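Alpha-L-arabinofuranosidase B (Aspergillus kawachii, PDB 6SXT) hydrolyses terminal non-reducing alpha-L-arabinofuranoside linkages in arabinan, arabinogalactan and arabinoxylan, and so takes part in the breakdown of plant hemicellulose. Local coordinates at residues Q35-S40 / L71-Y76; S373-T378 / S387-D392. All coordinates share one frame; numbering follows the deposited sequence.

Overall arrangement
Both interactions join neighbouring antiparallel strands, but they lie in different domains. Interaction 1 is in the catalytic domain and interaction 2 in the arabinose-binding domain. Their centres are about 34 Å apart and they do not touch. In interaction 1 about 30 residues, including helix 58-64, separate the two strands, and a beta bulge shifts their register. In interaction 2 a short connection links the strands as a hairpin with regular pairing. Both are partly buried. The partly exposed face of interaction 1 mixes glutamines with Leu71 and Ile74 and includes a threonine-glutamine hydrogen bond; its buried face is aliphatic. Interaction 2 buries aromatic groups on one face, and waters bridge its strands.

Interaction 1 of 2, residues Q35-S40 / L71-Y76. With EDO (1,2-ethanediol), chain B.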
ATOM      1  N   GLN A  35       9.812 -11.998   0.003  1.00 14.79           N
ATOM      2  CA  GLN A  35      10.207 -12.445  -1.338  1.00 14.66           C
ATOM      3  C   GLN A  35       9.784 -11.410  -2.383  1.00 14.09           C
ATOM      4  O   GLN A  35       8.682 -10.862  -2.281  1.00 15.07           O
ATOM      5  CB  GLN A  35       9.633 -13.814  -1.578  1.00 14.80           C
ATOM      6  CG  GLN A  35      10.136 -14.423  -2.891  1.00 15.20           C
ATOM      7  CD  GLN A  35       9.396 -15.684  -3.246  1.00 17.63           C
ATOM      8  OE1 GLN A  35       8.254 -15.640  -3.639  1.00 18.11           O
ATOM      9  NE2 GLN A  35      10.082 -16.822  -3.118  1.00 18.91           N
ATOM     10  N   LEU A  36      10.664 -11.226  -3.340  1.00 15.12           N
ATOM     11  CA  LEU A  36      10.445 -10.394  -4.530  1.00 15.24           C
ATOM     12  C   LEU A  36      10.286 -11.277  -5.754  1.00 15.82           C
ATOM     13  O   LEU A  36      10.990 -12.304  -5.828  1.00 15.91           O
ATOM     14  CB  LEU A  36      11.646  -9.505  -4.759  1.00 14.95           C
ATOM     15  CG  LEU A  36      11.885  -8.413  -3.737  1.00 14.81           C
ATOM     16  CD1 LEU A  36      13.313  -7.895  -3.846  1.00 15.37           C
ATOM     17  CD2 LEU A  36      10.869  -7.286  -3.916  1.00 16.77           C
ATOM     18  N   GLN A  37       9.528 -10.796  -6.729  1.00 16.27           N
ATOM     19  CA  GLN A  37       9.482 -11.379  -8.086  1.00 15.94           C
ATOM     20  C   GLN A  37       9.674 -10.235  -9.064  1.00 17.04           C
ATOM     21  O   GLN A  37       8.969  -9.224  -8.900  1.00 16.64           O
ATOM     22  CB  GLN A  37       8.189 -12.111  -8.356  1.00 16.07           C
ATOM     23  CG  GLN A  37       8.171 -12.772  -9.737  1.00 18.18           C
ATOM     24  CD  GLN A  37       6.878 -13.538  -9.945  1.00 23.59           C
ATOM     25  OE1 GLN A  37       5.839 -13.270  -9.328  1.00 25.85           O
ATOM     26  NE2 GLN A  37       6.948 -14.617 -10.733  1.00 23.42           N
ATOM     27  N   ARG A  38      10.596 -10.365  -9.990  1.00 15.37           N
ATOM     28  CA  ARG A  38      10.869  -9.289 -10.960  1.00 16.00           C
ATOM     29  C   ARG A  38      10.257  -9.630 -12.309  1.00 17.55           C
ATOM     30  O   ARG A  38      10.200 -10.796 -12.707  1.00 17.15           O
ATOM     31  CB  ARG A  38      12.357  -8.988 -11.059  1.00 15.28           C
ATOM     32  CG  ARG A  38      13.214 -10.098 -11.666  1.00 16.39           C
ATOM     33  CD  ARG A  38      14.665  -9.712 -11.587  1.00 16.77           C
ATOM     34  NE  ARG A  38      15.476 -10.795 -12.075  1.00 16.84           N
ATOM     35  CZ  ARG A  38      16.786 -10.853 -11.986  1.00 20.90           C
ATOM     36  NH1 ARG A  38      17.465  -9.926 -11.328  1.00 21.82           N
ATOM     37  NH2 ARG A  38      17.412 -11.920 -12.475  1.00 22.51           N
ATOM     38  N   GLY A  39       9.877  -8.586 -13.032  1.00 16.96           N
ATOM     39  CA  GLY A  39       9.142  -8.792 -14.288  1.00 17.78           C
ATOM     40  C   GLY A  39      10.010  -9.216 -15.438  1.00 19.20           C
ATOM     41  O   GLY A  39       9.467  -9.830 -16.404  1.00 21.02           O
ATOM     42  N   SER A  40      11.284  -8.932 -15.421  1.00 17.57           N
ATOM     43  CA  SER A  40      12.208  -9.220 -16.552  1.00 19.72           C
ATOM     44  C   SER A  40      12.252 -10.720 -16.838  1.00 21.92           C
ATOM     45  O   SER A  40      12.148 -11.158 -17.996  1.00 22.19           O
ATOM     46  CB  SER A  40      13.559  -8.699 -16.240  1.00 19.36           C
ATOM     47  OG  SER A  40      14.038  -9.284 -15.001  1.00 19.38           O
ATOM     48  N   LEU A  71       7.451  -7.102  -7.633  1.00 15.15           N
ATOM     49  CA  LEU A  71       6.289  -7.364  -6.782  1.00 14.70           C
ATOM     50  C   LEU A  71       6.792  -8.056  -5.519  1.00 17.10           C
ATOM     51  O   LEU A  71       7.768  -8.827  -5.588  1.00 15.84           O
ATOM     52  CB  LEU A  71       5.342  -8.298  -7.507  1.00 15.14           C
ATOM     53  CG  LEU A  71       4.718  -7.745  -8.789  1.00 16.81           C
ATOM     54  CD1 LEU A  71       3.868  -8.799  -9.478  1.00 18.82           C
ATOM     55  CD2 LEU A  71       3.906  -6.486  -8.516  1.00 17.91           C
ATOM     56  N   ILE A  72       6.118  -7.777  -4.416  1.00 15.16           N
ATOM     57  CA  ILE A  72       6.317  -8.527  -3.155  1.00 14.86           C
ATOM     58  C   ILE A  72       5.401  -9.740  -3.198  1.00 14.98           C
ATOM     59  O   ILE A  72       4.193  -9.604  -3.120  1.00 15.42           O
ATOM     60  CB  ILE A  72       6.092  -7.636  -1.933  1.00 14.79           C
ATOM     61  CG1 ILE A  72       7.124  -6.524  -1.899  1.00 15.31           C
ATOM     62  CG2 ILE A  72       6.138  -8.459  -0.666  1.00 15.07           C
ATOM     63  CD1 ILE A  72       6.757  -5.391  -0.933  1.00 17.07           C
ATOM     64  N   THR A  73       5.979 -10.926  -3.380  1.00 14.67           N
ATOM     65  CA  THR A  73       5.188 -12.173  -3.490  1.00 15.49           C
ATOM     66  C   THR A  73       4.848 -12.747  -2.115  1.00 16.29           C
ATOM     67  O   THR A  73       3.771 -13.351  -1.970  1.00 17.28           O
ATOM     68  CB  THR A  73       5.923 -13.211  -4.337  1.00 16.70           C
ATOM     69  OG1 THR A  73       7.263 -13.243  -3.858  1.00 17.33           O
ATOM     70  CG2 THR A  73       5.876 -12.886  -5.808  1.00 19.43           C
ATOM     71  N   ILE A  74       5.748 -12.635  -1.137  1.00 14.81           N
ATOM     72  CA  ILE A  74       5.541 -13.270   0.171  1.00 14.78           C
ATOM     73  C   ILE A  74       6.047 -12.305   1.229  1.00 14.24           C
ATOM     74  O   ILE A  74       7.135 -11.753   1.064  1.00 14.59           O
ATOM     75  CB  ILE A  74       6.265 -14.621   0.307  1.00 15.16           C
ATOM     76  CG1 ILE A  74       6.002 -15.547  -0.890  1.00 17.58           C
ATOM     77  CG2 ILE A  74       5.912 -15.290   1.657  1.00 16.00           C
ATOM     78  CD1 ILE A  74       6.814 -16.833  -0.795  1.00 18.83           C
ATOM     79  N   ILE A  75       5.267 -12.147   2.286  1.00 14.13           N
ATOM     80  CA  ILE A  75       5.752 -11.509   3.529  1.00 14.32           C
ATOM     81  C   ILE A  75       5.887 -12.660   4.522  1.00 13.86           C
ATOM     82  O   ILE A  75       4.904 -13.259   4.926  1.00 15.58           O
ATOM     83  CB  ILE A  75       4.803 -10.406   4.015  1.00 14.84           C
ATOM     84  CG1 ILE A  75       4.516  -9.357   2.918  1.00 16.57           C
ATOM     85  CG2 ILE A  75       5.412  -9.741   5.210  1.00 15.94           C
ATOM     86  CD1 ILE A  75       3.247  -8.583   3.135  1.00 19.38           C
ATOM     87  N   TYR A  76       7.112 -12.990   4.873  1.00 13.72           N
ATOM     88  CA  TYR A  76       7.340 -14.196   5.695  1.00 14.01           C
ATOM     89  C   TYR A  76       6.951 -13.953   7.147  1.00 14.98           C
ATOM     90  O   TYR A  76       7.041 -12.821   7.676  1.00 14.92           O
ATOM     91  CB  TYR A  76       8.810 -14.638   5.587  1.00 14.85           C
ATOM     92  CG  TYR A  76       9.199 -15.165   4.231  1.00 15.67           C
ATOM     93  CD1 TYR A  76       8.665 -16.347   3.751  1.00 16.76           C
ATOM     94  CD2 TYR A  76      10.066 -14.465   3.405  1.00 14.94           C
ATOM     95  CE1 TYR A  76       9.027 -16.819   2.499  1.00 17.69           C
ATOM     96  CE2 TYR A  76      10.402 -14.922   2.133  1.00 15.43           C
ATOM     97  CZ  TYR A  76       9.889 -16.119   1.689  1.00 16.26           C
ATOM     98  OH  TYR A  76      10.245 -16.624   0.445  1.00 16.31           O
TER
HETATM   99  C1  EDO B 527       5.269 -16.996  -5.947  1.00 47.67           C
HETATM  100  O1  EDO B 527       6.037 -17.142  -4.721  1.00 39.89           O
HETATM  101  C2  EDO B 527       5.974 -17.215  -7.246  1.00 44.27           C
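Gln35 and Thr73 meet through their polar ends. Thr73 OG1 donates to Gln35 OE1 at 2.6 Å, in the plane of the amide and on a lone pair. A bound 1,2-ethanediol, probably from the crystallisation liquor, gives OE1 a second hydrogen bond, from its O1 at 2.9 Å. CG of Gln35 stands anti to its backbone N (chi1 -173°), and the extended chain beyond carries OE1 to Thr73. Ile74 CD1 packs 3.4 Å from OE1. Tyr76 OH lies 3.5 Å from Gln35 CB, with ring and amide planes 81° apart. Thr73 CG2 touches Gln37 CB at 3.5 Å. Gln37 NE2 is bonded to Asp42 O.

Strands 34-38 and 70-75 are the inner pair of a four-stranded antiparallel sheet in the catalytic domain. A beta bulge slips their register by one residue between Gln35 and Leu36. Thr73 sits in the bulge. Its N donates to Gln35 O from 37° out of the carbonyl plane. Gln37 and Leu71 exchange two backbone bonds, each N to O distance 2.9 Å. On the buried face, Leu36 CD2 is 4.3 Å from Ile72 CG1. Leu36 also rests on Phe64 of helix 58-64, and Ile72 on Val122 of strand 117-124.

Interaction 2 of 2, residues S373-T378 / S387-D392; sequences SWTVVT and SFESVD
The Trp374 ring reaches across to the backbone of Ser390, with CZ3 3.7 Å from Ser390 CA. A water lies over one face of the indole, offset toward the rim. Its NE1 donates to Ile348 O. The Phe388 ring has Trp374 CB at its edge, near its plane. Val376 CG2 approaches the same ring obliquely, 3.8 Å from CE1, and the two side chains lie side by side. Phe328 stacks edge-to-face with Phe388.

The other face of the pair carries Thr375, Val377, Ser387 and Glu389. Thr375 and Glu389 point the same way. Glu389 OE1 touches Val377 CG1 at 3.9 Å, while OE2 accepts from Gly395 N. Val391 CG2 packs on Ser373 CB at 3.7 Å.

Thr375 and Glu389 exchange two backbone bonds, each with an N to O distance of 2.8 Å. Val377 and Ser387 form a second such pair. Near the open end, Val391 N makes a weak hydrogen bond to Ser373 O. Two waters bridge the strands here: one links Ser373 O to Ser390 OG, which also accepts from Thr393 N, the other Thr375 OG1 to Ser390 O.

Strand 374-378 also pairs with strand 333-338. The contact is an antiparallel beta hairpin of the beta-trefoil arabinose-binding domain.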
ATOM      1  N   SER A 373       2.791  19.538 -25.099  1.00 19.36           N
ATOM      2  CA  SER A 373       3.538  20.320 -24.103  1.00 20.34           C
ATOM      3  C   SER A 373       2.807  20.237 -22.774  1.00 21.88           C
ATOM      4  O   SER A 373       1.562  20.307 -22.734  1.00 21.30           O
ATOM      5  CB  SER A 373       3.766  21.760 -24.556  1.00 22.18           C
ATOM      6  OG  SER A 373       4.489  21.725 -25.757  1.00 21.13           O
ATOM      7  N   TRP A 374       3.565  20.098 -21.676  1.00 20.09           N
ATOM      8  CA  TRP A 374       3.013  19.780 -20.336  1.00 19.81           C
ATOM      9  C   TRP A 374       3.693  20.638 -19.286  1.00 18.83           C
ATOM     10  O   TRP A 374       4.937  20.667 -19.224  1.00 20.59           O
ATOM     11  CB  TRP A 374       3.212  18.283 -20.066  1.00 19.56           C
ATOM     12  CG  TRP A 374       2.567  17.408 -21.096  1.00 19.31           C
ATOM     13  CD1 TRP A 374       3.145  16.876 -22.210  1.00 19.24           C
ATOM     14  CD2 TRP A 374       1.174  17.122 -21.195  1.00 18.33           C
ATOM     15  NE1 TRP A 374       2.228  16.179 -22.931  1.00 19.44           N
ATOM     16  CE2 TRP A 374       1.003  16.332 -22.345  1.00 18.97           C
ATOM     17  CE3 TRP A 374       0.070  17.406 -20.386  1.00 19.35           C
ATOM     18  CZ2 TRP A 374      -0.233  15.812 -22.711  1.00 20.12           C
ATOM     19  CZ3 TRP A 374      -1.153  16.918 -20.761  1.00 19.43           C
ATOM     20  CH2 TRP A 374      -1.297  16.133 -21.913  1.00 20.39           C
ATOM     21  N   THR A 375       2.930  21.356 -18.500  1.00 19.92           N
ATOM     22  CA  THR A 375       3.414  22.112 -17.345  1.00 20.17           C
ATOM     23  C   THR A 375       3.503  21.123 -16.169  1.00 19.32           C
ATOM     24  O   THR A 375       2.501  20.535 -15.797  1.00 20.89           O
ATOM     25  CB  THR A 375       2.521  23.287 -17.001  1.00 23.70           C
ATOM     26  OG1 THR A 375       2.334  24.069 -18.209  1.00 23.78           O
ATOM     27  CG2 THR A 375       3.146  24.111 -15.894  1.00 24.02           C
ATOM     28  N   VAL A 376       4.688  21.022 -15.621  1.00 22.51           N
ATOM     29  CA  VAL A 376       4.902  20.089 -14.473  1.00 24.07           C
ATOM     30  C   VAL A 376       4.583  20.862 -13.213  1.00 24.81           C
ATOM     31  O   VAL A 376       5.054  22.012 -13.031  1.00 31.43           O
ATOM     32  CB  VAL A 376       6.333  19.526 -14.484  1.00 29.35           C
ATOM     33  CG1 VAL A 376       6.436  18.420 -13.416  1.00 34.18           C
ATOM     34  CG2 VAL A 376       6.686  18.940 -15.823  1.00 29.73           C
ATOM     35  N   VAL A 377       3.746  20.308 -12.355  1.00 20.98           N
ATOM     36  CA  VAL A 377       3.407  20.975 -11.098  1.00 21.37           C
ATOM     37  C   VAL A 377       3.626  19.990  -9.941  1.00 20.86           C
ATOM     38  O   VAL A 377       3.623  18.767 -10.147  1.00 19.95           O
ATOM     39  CB  VAL A 377       1.991  21.517 -11.103  1.00 27.35           C
ATOM     40  CG1 VAL A 377       1.720  22.384 -12.350  1.00 29.88           C
ATOM     41  CG2 VAL A 377       0.957  20.478 -10.992  1.00 26.44           C
ATOM     42  N   THR A 378       3.726  20.547  -8.768  1.00 20.82           N
ATOM     43  CA  THR A 378       3.796  19.728  -7.537  1.00 19.09           C
ATOM     44  C   THR A 378       2.667  18.709  -7.572  1.00 20.18           C
ATOM     45  O   THR A 378       1.478  19.020  -7.821  1.00 21.94           O
ATOM     46  CB  THR A 378       3.751  20.605  -6.290  1.00 23.05           C
ATOM     47  OG1 THR A 378       4.799  21.544  -6.458  1.00 22.93           O
ATOM     48  CG2 THR A 378       3.942  19.780  -5.030  1.00 22.63           C
ATOM     49  N   SER A 387       2.448  16.303 -11.076  1.00 18.04           N
ATOM     50  CA  SER A 387       1.249  16.197 -11.917  1.00 18.40           C
ATOM     51  C   SER A 387       1.522  16.990 -13.212  1.00 17.99           C
ATOM     52  O   SER A 387       2.347  17.921 -13.161  1.00 19.04           O
ATOM     53  CB  SER A 387       0.031  16.685 -11.182  1.00 18.64           C
ATOM     54  OG  SER A 387      -0.234  15.906  -9.986  1.00 19.29           O
ATOM     55  N   PHE A 388       0.925  16.550 -14.310  1.00 17.73           N
ATOM     56  CA  PHE A 388       1.237  17.059 -15.663  1.00 19.53           C
ATOM     57  C   PHE A 388       0.006  17.777 -16.210  1.00 19.52           C
ATOM     58  O   PHE A 388      -1.021  17.160 -16.406  1.00 19.08           O
ATOM     59  CB  PHE A 388       1.678  15.907 -16.546  1.00 20.02           C
ATOM     60  CG  PHE A 388       2.978  15.315 -16.059  1.00 21.76           C
ATOM     61  CD1 PHE A 388       4.178  15.809 -16.507  1.00 22.60           C
ATOM     62  CD2 PHE A 388       2.987  14.358 -15.066  1.00 22.28           C
ATOM     63  CE1 PHE A 388       5.382  15.339 -16.011  1.00 25.24           C
ATOM     64  CE2 PHE A 388       4.198  13.873 -14.583  1.00 22.61           C
ATOM     65  CZ  PHE A 388       5.379  14.359 -15.057  1.00 23.55           C
ATOM     66  N   GLU A 389       0.108  19.094 -16.265  1.00 20.20           N
ATOM     67  CA  GLU A 389      -1.008  19.989 -16.661  1.00 21.50           C
ATOM     68  C   GLU A 389      -0.869  20.306 -18.156  1.00 21.35           C
ATOM     69  O   GLU A 389       0.204  20.614 -18.623  1.00 21.19           O
ATOM     70  CB  GLU A 389      -0.929  21.279 -15.853  1.00 21.80           C
ATOM     71  CG  GLU A 389      -2.117  22.193 -16.111  1.00 21.06           C
ATOM     72  CD  GLU A 389      -1.973  23.506 -15.405  1.00 27.13           C
ATOM     73  OE1 GLU A 389      -0.875  23.757 -14.895  1.00 32.28           O
ATOM     74  OE2 GLU A 389      -2.972  24.165 -15.212  1.00 25.31           O
ATOM     75  N   SER A 390      -1.966  20.189 -18.886  1.00 19.34           N
ATOM     76  CA  SER A 390      -2.046  20.521 -20.328  1.00 19.03           C
ATOM     77  C   SER A 390      -1.716  22.004 -20.546  1.00 19.63           C
ATOM     78  O   SER A 390      -2.171  22.876 -19.778  1.00 21.03           O
ATOM     79  CB  SER A 390      -3.394  20.169 -20.855  1.00 21.24           C
ATOM     80  OG  SER A 390      -3.531  20.662 -22.204  1.00 21.12           O
ATOM     81  N   VAL A 391      -0.899  22.262 -21.569  1.00 20.20           N
ATOM     82  CA  VAL A 391      -0.598  23.652 -21.980  1.00 19.91           C
ATOM     83  C   VAL A 391      -1.843  24.248 -22.692  1.00 20.50           C
ATOM     84  O   VAL A 391      -2.179  25.372 -22.378  1.00 22.98           O
ATOM     85  CB  VAL A 391       0.673  23.710 -22.826  1.00 22.28           C
ATOM     86  CG1 VAL A 391       0.756  24.994 -23.679  1.00 24.32           C
ATOM     87  CG2 VAL A 391       1.870  23.599 -21.896  1.00 20.84           C
ATOM     88  N   ASP A 392      -2.482  23.496 -23.559  1.00 20.92           N
ATOM     89  CA  ASP A 392      -3.649  24.045 -24.331  1.00 20.52           C
ATOM     90  C   ASP A 392      -4.877  24.096 -23.437  1.00 23.63           C
ATOM     91  O   ASP A 392      -5.745  24.953 -23.688  1.00 21.45           O
ATOM     92  CB  ASP A 392      -3.982  23.199 -25.538  1.00 20.76           C
ATOM     93  CG  ASP A 392      -4.233  21.745 -25.192  1.00 22.97           C
ATOM     94  OD1 ASP A 392      -3.194  21.035 -24.990  1.00 23.08           O
ATOM     95  OD2 ASP A 392      -5.412  21.314 -25.226  1.00 20.69           O
TER
HETATM   96  O   HOH W   1      -1.185  19.611 -23.453  1.00 21.40           O
HETATM   97  O   HOH W   2      -0.384  24.489 -18.406  1.00 26.91           O